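Local coordinates for protein putative (Helicobacter pylori, PDB 4O8S) that probably transfers nucleotidyl groups, as a member of the nucleotidyltransferase superfamily related to the AbiEii toxins of type IV toxin-antitoxin systems, at residues 126-139 / 163-175. Numbering follows the deposited sequence.
Sequences IERIIDNKLCACFD and HFNLDLASRLKDF
Arg171 reaches from helix 166-175 to two aspartates of helix 126-139. It holds Asp139 side-on: NE donates to OD2 (2.7 Å), NH2 to OD1 (2.9 Å), with carboxylate and guanidinium nearly coplanar. NH1 meets Asp131 OD1 at 2.6 Å in an almost straight bond, although that carboxylate stands nearly perpendicular to the guanidinium. The bend at chi3 (66°) in an otherwise extended chain turns the head between both acids, and the wider pi-type turn at 135-139 ends on Asp139. Asp131 and Asp139 probably stabilise the arginine's charge, helped by a longer salt bridge from Asp167 to NH1. Leu134 CB lies over one guanidinium face.

Apolar side chains pack toward the N-terminal end. The branched end of Leu168 puts CD2 near Ile130 CG2 and the Asp131 backbone, filling a hole with methyls. Ile130 sets CD1, a slim methyl suited to a flat ring face, 3.6 Å from the Phe164 centroid, while Ile126 CB lies over His163. Separately, Asn165 is the N-cap of helix 166-175, its OD1 accepting from Leu168 N.

Toward the C-terminal ends, beside the Asp139 bridge, Phe175 CB rests on one face of Phe138. The rings form an offset edge-to-face pair, the edge of Phe175 toward the face of Phe138, planes at 60°. Cys137 SG, small and polarisable, lies 4.0 Å from the Phe175 centroid, over its face.

Helix 147-159 covers Leu134 and Cys137; helix 202-231 backs Leu172. Segments 126-139 and 166-175 cross at 31°, axes 10.2 Å apart at closest, with Leu168 and Arg171 as knobs in holes of helix 126-139, within the helical part of this nucleotidyltransferase-superfamily protein.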
ATOM      1  N   ILE A 126      -2.089   8.693   4.621  1.00 27.64           N
ATOM      2  CA  ILE A 126      -2.553   7.469   5.256  1.00 30.99           C
ATOM      3  C   ILE A 126      -4.051   7.269   5.069  1.00 31.18           C
ATOM      4  O   ILE A 126      -4.520   6.139   4.809  1.00 30.24           O
ATOM      5  CB  ILE A 126      -2.250   7.471   6.780  1.00 32.04           C
ATOM      6  CG1 ILE A 126      -0.755   7.317   7.032  1.00 30.03           C
ATOM      7  CG2 ILE A 126      -2.993   6.338   7.485  1.00 29.86           C
ATOM      8  CD1 ILE A 126      -0.277   5.916   6.773  1.00 34.76           C
ATOM      9  N   GLU A 127      -4.821   8.342   5.210  1.00 31.65           N
ATOM     10  CA  GLU A 127      -6.270   8.183   5.130  1.00 34.60           C
ATOM     11  C   GLU A 127      -6.719   7.732   3.736  1.00 33.73           C
ATOM     12  O   GLU A 127      -7.694   7.005   3.605  1.00 32.00           O
ATOM     13  CB  GLU A 127      -7.031   9.438   5.623  1.00 40.15           C
ATOM     14  CG  GLU A 127      -6.678  10.747   4.940  1.00 52.36           C
ATOM     15  CD  GLU A 127      -7.771  11.817   5.113  1.00 68.20           C
ATOM     16  OE1 GLU A 127      -7.782  12.797   4.323  1.00 65.09           O
ATOM     17  OE2 GLU A 127      -8.617  11.675   6.035  1.00 70.32           O
ATOM     18  N   ARG A 128      -5.986   8.128   2.701  1.00 34.59           N
ATOM     19  CA  ARG A 128      -6.305   7.672   1.347  1.00 36.43           C
ATOM     20  C   ARG A 128      -5.947   6.185   1.212  1.00 35.96           C
ATOM     21  O   ARG A 128      -6.686   5.400   0.608  1.00 34.18           O
ATOM     22  CB  ARG A 128      -5.536   8.515   0.324  1.00 39.84           C
ATOM     23  CG  ARG A 128      -5.932   8.330  -1.154  1.00 47.20           C
ATOM     24  CD  ARG A 128      -5.160   9.353  -2.006  1.00 60.13           C
ATOM     25  NE  ARG A 128      -5.309   9.210  -3.460  1.00 69.50           N
ATOM     26  CZ  ARG A 128      -6.000  10.048  -4.237  1.00 67.26           C
ATOM     27  NH1 ARG A 128      -6.636  11.090  -3.709  1.00 65.68           N
ATOM     28  NH2 ARG A 128      -6.060   9.842  -5.549  1.00 62.52           N
ATOM     29  N   ILE A 129      -4.821   5.786   1.794  1.00 27.12           N
ATOM     30  CA  ILE A 129      -4.460   4.377   1.769  1.00 28.74           C
ATOM     31  C   ILE A 129      -5.514   3.517   2.480  1.00 29.39           C
ATOM     32  O   ILE A 129      -5.898   2.458   1.974  1.00 30.32           O
ATOM     33  CB  ILE A 129      -3.057   4.142   2.344  1.00 30.20           C
ATOM     34  CG1 ILE A 129      -2.041   4.944   1.509  1.00 26.57           C
ATOM     35  CG2 ILE A 129      -2.735   2.644   2.329  1.00 26.97           C
ATOM     36  CD1 ILE A 129      -0.664   5.122   2.161  1.00 30.55           C
ATOM     37  N   ILE A 130      -5.986   3.970   3.636  1.00 28.62           N
ATOM     38  CA  ILE A 130      -7.021   3.254   4.383  1.00 30.58           C
ATOM     39  C   ILE A 130      -8.282   3.112   3.526  1.00 33.95           C
ATOM     40  O   ILE A 130      -8.846   2.020   3.404  1.00 32.69           O
ATOM     41  CB  ILE A 130      -7.416   4.015   5.682  1.00 31.59           C
ATOM     42  CG1 ILE A 130      -6.220   4.135   6.638  1.00 32.30           C
ATOM     43  CG2 ILE A 130      -8.535   3.288   6.403  1.00 30.39           C
ATOM     44  CD1 ILE A 130      -6.524   4.931   7.886  1.00 30.34           C
ATOM     45  N   ASP A 131      -8.724   4.235   2.962  1.00 34.81           N
ATOM     46  CA  ASP A 131      -9.940   4.309   2.139  1.00 35.62           C
ATOM     47  C   ASP A 131      -9.855   3.317   0.972  1.00 38.67           C
ATOM     48  O   ASP A 131     -10.782   2.531   0.735  1.00 35.52           O
ATOM     49  CB  ASP A 131     -10.104   5.752   1.643  1.00 37.50           C
ATOM     50  CG  ASP A 131     -11.437   6.007   0.937  1.00 43.98           C
ATOM     51  OD1 ASP A 131     -12.450   5.330   1.232  1.00 40.57           O
ATOM     52  OD2 ASP A 131     -11.464   6.921   0.082  1.00 48.08           O
ATOM     53  N   ASN A 132      -8.726   3.326   0.270  1.00 33.06           N
ATOM     54  CA  ASN A 132      -8.529   2.394  -0.830  1.00 35.20           C
ATOM     55  C   ASN A 132      -8.419   0.934  -0.399  1.00 38.57           C
ATOM     56  O   ASN A 132      -8.804   0.039  -1.147  1.00 37.36           O
ATOM     57  CB  ASN A 132      -7.309   2.789  -1.656  1.00 34.29           C
ATOM     58  CG  ASN A 132      -7.502   4.116  -2.373  1.00 38.30           C
ATOM     59  OD1 ASN A 132      -8.623   4.615  -2.471  1.00 37.99           O
ATOM     60  ND2 ASN A 132      -6.410   4.693  -2.873  1.00 37.06           N
ATOM     61  N   LYS A 133      -7.882   0.678   0.792  1.00 31.65           N
ATOM     62  CA  LYS A 133      -7.815  -0.700   1.283  1.00 33.20           C
ATOM     63  C   LYS A 133      -9.218  -1.226   1.581  1.00 33.10           C
ATOM     64  O   LYS A 133      -9.556  -2.359   1.244  1.00 35.63           O
ATOM     65  CB  LYS A 133      -6.940  -0.793   2.543  1.00 34.42           C
ATOM     66  CG  LYS A 133      -5.468  -1.006   2.260  1.00 33.84           C
ATOM     67  CD  LYS A 133      -5.208  -2.472   1.952  1.00 35.36           C
ATOM     68  CE  LYS A 133      -3.796  -2.677   1.436  1.00 32.43           C
ATOM     69  NZ  LYS A 133      -3.501  -4.137   1.237  1.00 33.16           N
ATOM     70  N   LEU A 134     -10.041  -0.397   2.198  1.00 34.20           N
ATOM     71  CA  LEU A 134     -11.397  -0.812   2.539  1.00 36.57           C
ATOM     72  C   LEU A 134     -12.243  -1.052   1.288  1.00 43.06           C
ATOM     73  O   LEU A 134     -13.018  -2.010   1.243  1.00 42.33           O
ATOM     74  CB  LEU A 134     -12.058   0.210   3.459  1.00 35.88           C
ATOM     75  CG  LEU A 134     -11.490   0.176   4.886  1.00 38.40           C
ATOM     76  CD1 LEU A 134     -11.909   1.402   5.675  1.00 34.17           C
ATOM     77  CD2 LEU A 134     -11.932  -1.095   5.592  1.00 40.09           C
ATOM     78  N   CYS A 135     -12.079  -0.198   0.276  1.00 41.18           N
ATOM     79  CA  CYS A 135     -12.771  -0.392  -0.997  1.00 41.77           C
ATOM     80  C   CYS A 135     -12.398  -1.739  -1.596  1.00 43.02           C
ATOM     81  O   CYS A 135     -13.266  -2.518  -1.988  1.00 48.44           O
ATOM     82  CB  CYS A 135     -12.416   0.723  -1.982  1.00 39.57           C
ATOM     83  SG  CYS A 135     -13.177   2.296  -1.582  1.00 48.65           S
ATOM     84  N   ALA A 136     -11.102  -2.025  -1.630  1.00 40.26           N
ATOM     85  CA  ALA A 136     -10.605  -3.224  -2.287  1.00 40.61           C
ATOM     86  C   ALA A 136     -10.984  -4.517  -1.583  1.00 44.30           C
ATOM     87  O   ALA A 136     -11.131  -5.550  -2.225  1.00 45.95           O
ATOM     88  CB  ALA A 136      -9.077  -3.155  -2.460  1.00 42.45           C
ATOM     89  N   CYS A 137     -11.096  -4.495  -0.262  1.00 48.29           N
ATOM     90  CA  CYS A 137     -11.342  -5.749   0.438  1.00 43.48           C
ATOM     91  C   CYS A 137     -12.733  -5.833   1.041  1.00 47.08           C
ATOM     92  O   CYS A 137     -13.129  -6.899   1.510  1.00 50.30           O
ATOM     93  CB  CYS A 137     -10.291  -5.995   1.523  1.00 46.27           C
ATOM     94  SG  CYS A 137     -10.539  -5.007   3.028  1.00 44.68           S
ATOM     95  N   PHE A 138     -13.489  -4.736   1.012  1.00 47.78           N
ATOM     96  CA  PHE A 138     -14.777  -4.741   1.696  1.00 48.31           C
ATOM     97  C   PHE A 138     -15.990  -4.116   0.977  1.00 52.76           C
ATOM     98  O   PHE A 138     -17.003  -4.789   0.796  1.00 54.52           O
ATOM     99  CB  PHE A 138     -14.623  -4.150   3.099  1.00 48.67           C
ATOM    100  CG  PHE A 138     -15.908  -4.046   3.848  1.00 49.80           C
ATOM    101  CD1 PHE A 138     -16.686  -5.179   4.090  1.00 51.35           C
ATOM    102  CD2 PHE A 138     -16.349  -2.818   4.312  1.00 51.52           C
ATOM    103  CE1 PHE A 138     -17.894  -5.079   4.785  1.00 49.98           C
ATOM    104  CE2 PHE A 138     -17.551  -2.707   5.010  1.00 51.68           C
ATOM    105  CZ  PHE A 138     -18.323  -3.839   5.246  1.00 51.81           C
ATOM    106  N   ASP A 139     -15.921  -2.845   0.585  1.00 52.41           N
ATOM    107  CA  ASP A 139     -17.132  -2.174   0.082  1.00 53.82           C
ATOM    108  C   ASP A 139     -17.007  -1.441  -1.261  1.00 55.66           C
ATOM    109  O   ASP A 139     -17.856  -0.608  -1.605  1.00 58.69           O
ATOM    110  CB  ASP A 139     -17.691  -1.215   1.136  1.00 51.52           C
ATOM    111  CG  ASP A 139     -16.656  -0.203   1.617  1.00 51.24           C
ATOM    112  OD1 ASP A 139     -15.582  -0.077   0.982  1.00 54.73           O
ATOM    113  OD2 ASP A 139     -16.918   0.474   2.633  1.00 47.25           O
ATOM    114  N   HIS A 163      -5.588   8.463  12.213  1.00 39.58           N
ATOM    115  CA  HIS A 163      -5.931   8.841  10.845  1.00 40.25           C
ATOM    116  C   HIS A 163      -7.288   8.315  10.418  1.00 40.48           C
ATOM    117  O   HIS A 163      -7.748   8.592   9.311  1.00 42.55           O
ATOM    118  CB  HIS A 163      -4.859   8.361   9.878  1.00 34.76           C
ATOM    119  CG  HIS A 163      -3.536   9.040  10.063  1.00 37.23           C
ATOM    120  ND1 HIS A 163      -3.193  10.197   9.392  1.00 35.04           N
ATOM    121  CD2 HIS A 163      -2.472   8.726  10.843  1.00 40.03           C
ATOM    122  CE1 HIS A 163      -1.967  10.556   9.741  1.00 42.05           C
ATOM    123  NE2 HIS A 163      -1.511   9.684  10.626  1.00 38.29           N
ATOM    124  N   PHE A 164      -7.936   7.541  11.280  1.00 35.51           N
ATOM    125  CA  PHE A 164      -9.283   7.101  10.961  1.00 37.38           C
ATOM    126  C   PHE A 164     -10.271   8.197  11.348  1.00 39.95           C
ATOM    127  O   PHE A 164     -10.150   8.787  12.420  1.00 40.41           O
ATOM    128  CB  PHE A 164      -9.625   5.823  11.723  1.00 37.21           C
ATOM    129  CG  PHE A 164      -8.923   4.607  11.206  1.00 32.63           C
ATOM    130  CD1 PHE A 164      -7.582   4.382  11.504  1.00 28.19           C
ATOM    131  CD2 PHE A 164      -9.605   3.686  10.426  1.00 31.64           C
ATOM    132  CE1 PHE A 164      -6.913   3.262  11.020  1.00 31.26           C
ATOM    133  CE2 PHE A 164      -8.946   2.544   9.927  1.00 32.92           C
ATOM    134  CZ  PHE A 164      -7.594   2.336  10.231  1.00 31.93           C
ATOM    135  N   ASN A 165     -11.253   8.467  10.490  1.00 43.53           N
ATOM    136  CA  ASN A 165     -12.399   9.264  10.922  1.00 43.95           C
ATOM    137  C   ASN A 165     -13.611   8.351  11.142  1.00 43.83           C
ATOM    138  O   ASN A 165     -13.492   7.124  10.994  1.00 41.58           O
ATOM    139  CB  ASN A 165     -12.700  10.385   9.918  1.00 42.42           C
ATOM    140  CG  ASN A 165     -12.955   9.864   8.509  1.00 43.72           C
ATOM    141  OD1 ASN A 165     -13.522   8.780   8.311  1.00 42.63           O
ATOM    142  ND2 ASN A 165     -12.539  10.647   7.514  1.00 48.85           N
ATOM    143  N   LEU A 166     -14.765   8.932  11.478  1.00 45.42           N
ATOM    144  CA  LEU A 166     -15.971   8.137  11.738  1.00 45.08           C
ATOM    145  C   LEU A 166     -16.331   7.214  10.593  1.00 43.46           C
ATOM    146  O   LEU A 166     -16.705   6.061  10.811  1.00 45.40           O
ATOM    147  CB  LEU A 166     -17.174   9.033  12.056  1.00 51.97           C
ATOM    148  CG  LEU A 166     -17.360   9.392  13.533  1.00 56.31           C
ATOM    149  CD1 LEU A 166     -18.458  10.439  13.722  1.00 58.40           C
ATOM    150  CD2 LEU A 166     -17.664   8.139  14.337  1.00 53.08           C
ATOM    151  N   ASP A 167     -16.219   7.718   9.371  1.00 47.09           N
ATOM    152  CA  ASP A 167     -16.597   6.935   8.211  1.00 46.14           C
ATOM    153  C   ASP A 167     -15.653   5.749   8.013  1.00 45.95           C
ATOM    154  O   ASP A 167     -16.095   4.620   7.797  1.00 45.60           O
ATOM    155  CB  ASP A 167     -16.635   7.813   6.953  1.00 48.20           C
ATOM    156  CG  ASP A 167     -16.839   6.999   5.677  1.00 57.32           C
ATOM    157  OD1 ASP A 167     -18.007   6.636   5.385  1.00 58.64           O
ATOM    158  OD2 ASP A 167     -15.830   6.716   4.970  1.00 54.68           O
ATOM    159  N   LEU A 168     -14.349   6.004   8.082  1.00 39.63           N
ATOM    160  CA  LEU A 168     -13.359   4.935   7.917  1.00 37.10           C
ATOM    161  C   LEU A 168     -13.484   3.908   9.042  1.00 37.22           C
ATOM    162  O   LEU A 168     -13.453   2.699   8.790  1.00 35.62           O
ATOM    163  CB  LEU A 168     -11.942   5.516   7.896  1.00 34.24           C
ATOM    164  CG  LEU A 168     -11.601   6.426   6.716  1.00 37.21           C
ATOM    165  CD1 LEU A 168     -10.205   6.999   6.887  1.00 37.66           C
ATOM    166  CD2 LEU A 168     -11.706   5.657   5.402  1.00 33.17           C
ATOM    167  N   ALA A 169     -13.620   4.400  10.277  1.00 38.66           N
ATOM    168  CA  ALA A 169     -13.758   3.534  11.446  1.00 40.67           C
ATOM    169  C   ALA A 169     -15.012   2.685  11.345  1.00 42.98           C
ATOM    170  O   ALA A 169     -14.990   1.480  11.644  1.00 39.68           O
ATOM    171  CB  ALA A 169     -13.784   4.353  12.729  1.00 40.08           C
ATOM    172  N   SER A 170     -16.105   3.309  10.916  1.00 42.86           N
ATOM    173  CA  SER A 170     -17.365   2.588  10.808  1.00 45.22           C
ATOM    174  C   SER A 170     -17.245   1.449   9.807  1.00 42.86           C
ATOM    175  O   SER A 170     -17.706   0.330  10.064  1.00 43.23           O
ATOM    176  CB  SER A 170     -18.508   3.528  10.418  1.00 48.96           C
ATOM    177  OG  SER A 170     -19.712   2.792  10.266  1.00 55.77           O
ATOM    178  N   ARG A 171     -16.605   1.728   8.675  1.00 39.97           N
ATOM    179  CA  ARG A 171     -16.403   0.709   7.651  1.00 39.99           C
ATOM    180  C   ARG A 171     -15.448  -0.384   8.133  1.00 39.33           C
ATOM    181  O   ARG A 171     -15.647  -1.567   7.842  1.00 41.25           O
ATOM    182  CB  ARG A 171     -15.878   1.349   6.358  1.00 42.56           C
ATOM    183  CG  ARG A 171     -16.833   2.391   5.743  1.00 43.93           C
ATOM    184  CD  ARG A 171     -16.101   3.336   4.779  1.00 42.45           C
ATOM    185  NE  ARG A 171     -15.596   2.641   3.592  1.00 39.66           N
ATOM    186  CZ  ARG A 171     -14.676   3.140   2.765  1.00 41.44           C
ATOM    187  NH1 ARG A 171     -14.148   4.342   2.990  1.00 40.44           N
ATOM    188  NH2 ARG A 171     -14.273   2.436   1.711  1.00 39.72           N
ATOM    189  N   LEU A 172     -14.414   0.010   8.874  1.00 35.84           N
ATOM    190  CA  LEU A 172     -13.434  -0.952   9.374  1.00 37.54           C
ATOM    191  C   LEU A 172     -14.106  -1.899  10.360  1.00 39.00           C
ATOM    192  O   LEU A 172     -13.867  -3.108  10.321  1.00 36.15           O
ATOM    193  CB  LEU A 172     -12.277  -0.237  10.059  1.00 33.96           C
ATOM    194  CG  LEU A 172     -11.175  -1.140  10.619  1.00 34.95           C
ATOM    195  CD1 LEU A 172     -10.342  -1.744   9.493  1.00 35.21           C
ATOM    196  CD2 LEU A 172     -10.299  -0.362  11.591  1.00 32.80           C
ATOM    197  N   LYS A 173     -14.953  -1.333  11.223  1.00 46.56           N
ATOM    198  CA  LYS A 173     -15.760  -2.089  12.179  1.00 46.46           C
ATOM    199  C   LYS A 173     -16.670  -3.074  11.458  1.00 48.86           C
ATOM    200  O   LYS A 173     -16.739  -4.250  11.823  1.00 51.08           O
ATOM    201  CB  LYS A 173     -16.587  -1.127  13.043  1.00 48.73           C
ATOM    202  CG  LYS A 173     -17.362  -1.780  14.183  1.00 53.14           C
ATOM    203  CD  LYS A 173     -18.074  -0.733  15.043  1.00 54.64           C
ATOM    204  CE  LYS A 173     -18.988  -1.392  16.079  1.00 62.02           C
ATOM    205  NZ  LYS A 173     -19.630  -0.407  17.009  1.00 64.11           N
ATOM    206  N   ASP A 174     -17.351  -2.592  10.420  1.00 49.95           N
ATOM    207  CA  ASP A 174     -18.237  -3.421   9.612  1.00 52.47           C
ATOM    208  C   ASP A 174     -17.460  -4.591   9.000  1.00 53.19           C
ATOM    209  O   ASP A 174     -17.908  -5.739   9.027  1.00 53.22           O
ATOM    210  CB  ASP A 174     -18.860  -2.561   8.511  1.00 53.81           C
ATOM    211  CG  ASP A 174     -20.225  -3.065   8.060  1.00 60.60           C
ATOM    212  OD1 ASP A 174     -20.445  -4.300   8.010  1.00 62.42           O
ATOM    213  OD2 ASP A 174     -21.079  -2.209   7.739  1.00 63.49           O
ATOM    214  N   PHE A 175     -16.281  -4.286   8.466  1.00 44.07           N
ATOM    215  CA  PHE A 175     -15.431  -5.285   7.819  1.00 42.82           C
ATOM    216  C   PHE A 175     -14.946  -6.356   8.795  1.00 39.21           C
ATOM    217  O   PHE A 175     -14.787  -7.513   8.419  1.00 37.26           O
ATOM    218  CB  PHE A 175     -14.219  -4.587   7.181  1.00 41.55           C
ATOM    219  CG  PHE A 175     -13.087  -5.519   6.808  1.00 39.61           C
ATOM    220  CD1 PHE A 175     -13.221  -6.421   5.756  1.00 39.00           C
ATOM    221  CD2 PHE A 175     -11.868  -5.463   7.490  1.00 38.70           C
ATOM    222  CE1 PHE A 175     -12.164  -7.276   5.391  1.00 35.33           C
ATOM    223  CE2 PHE A 175     -10.796  -6.309   7.137  1.00 37.47           C
ATOM    224  CZ  PHE A 175     -10.951  -7.223   6.085  1.00 35.85           C
TER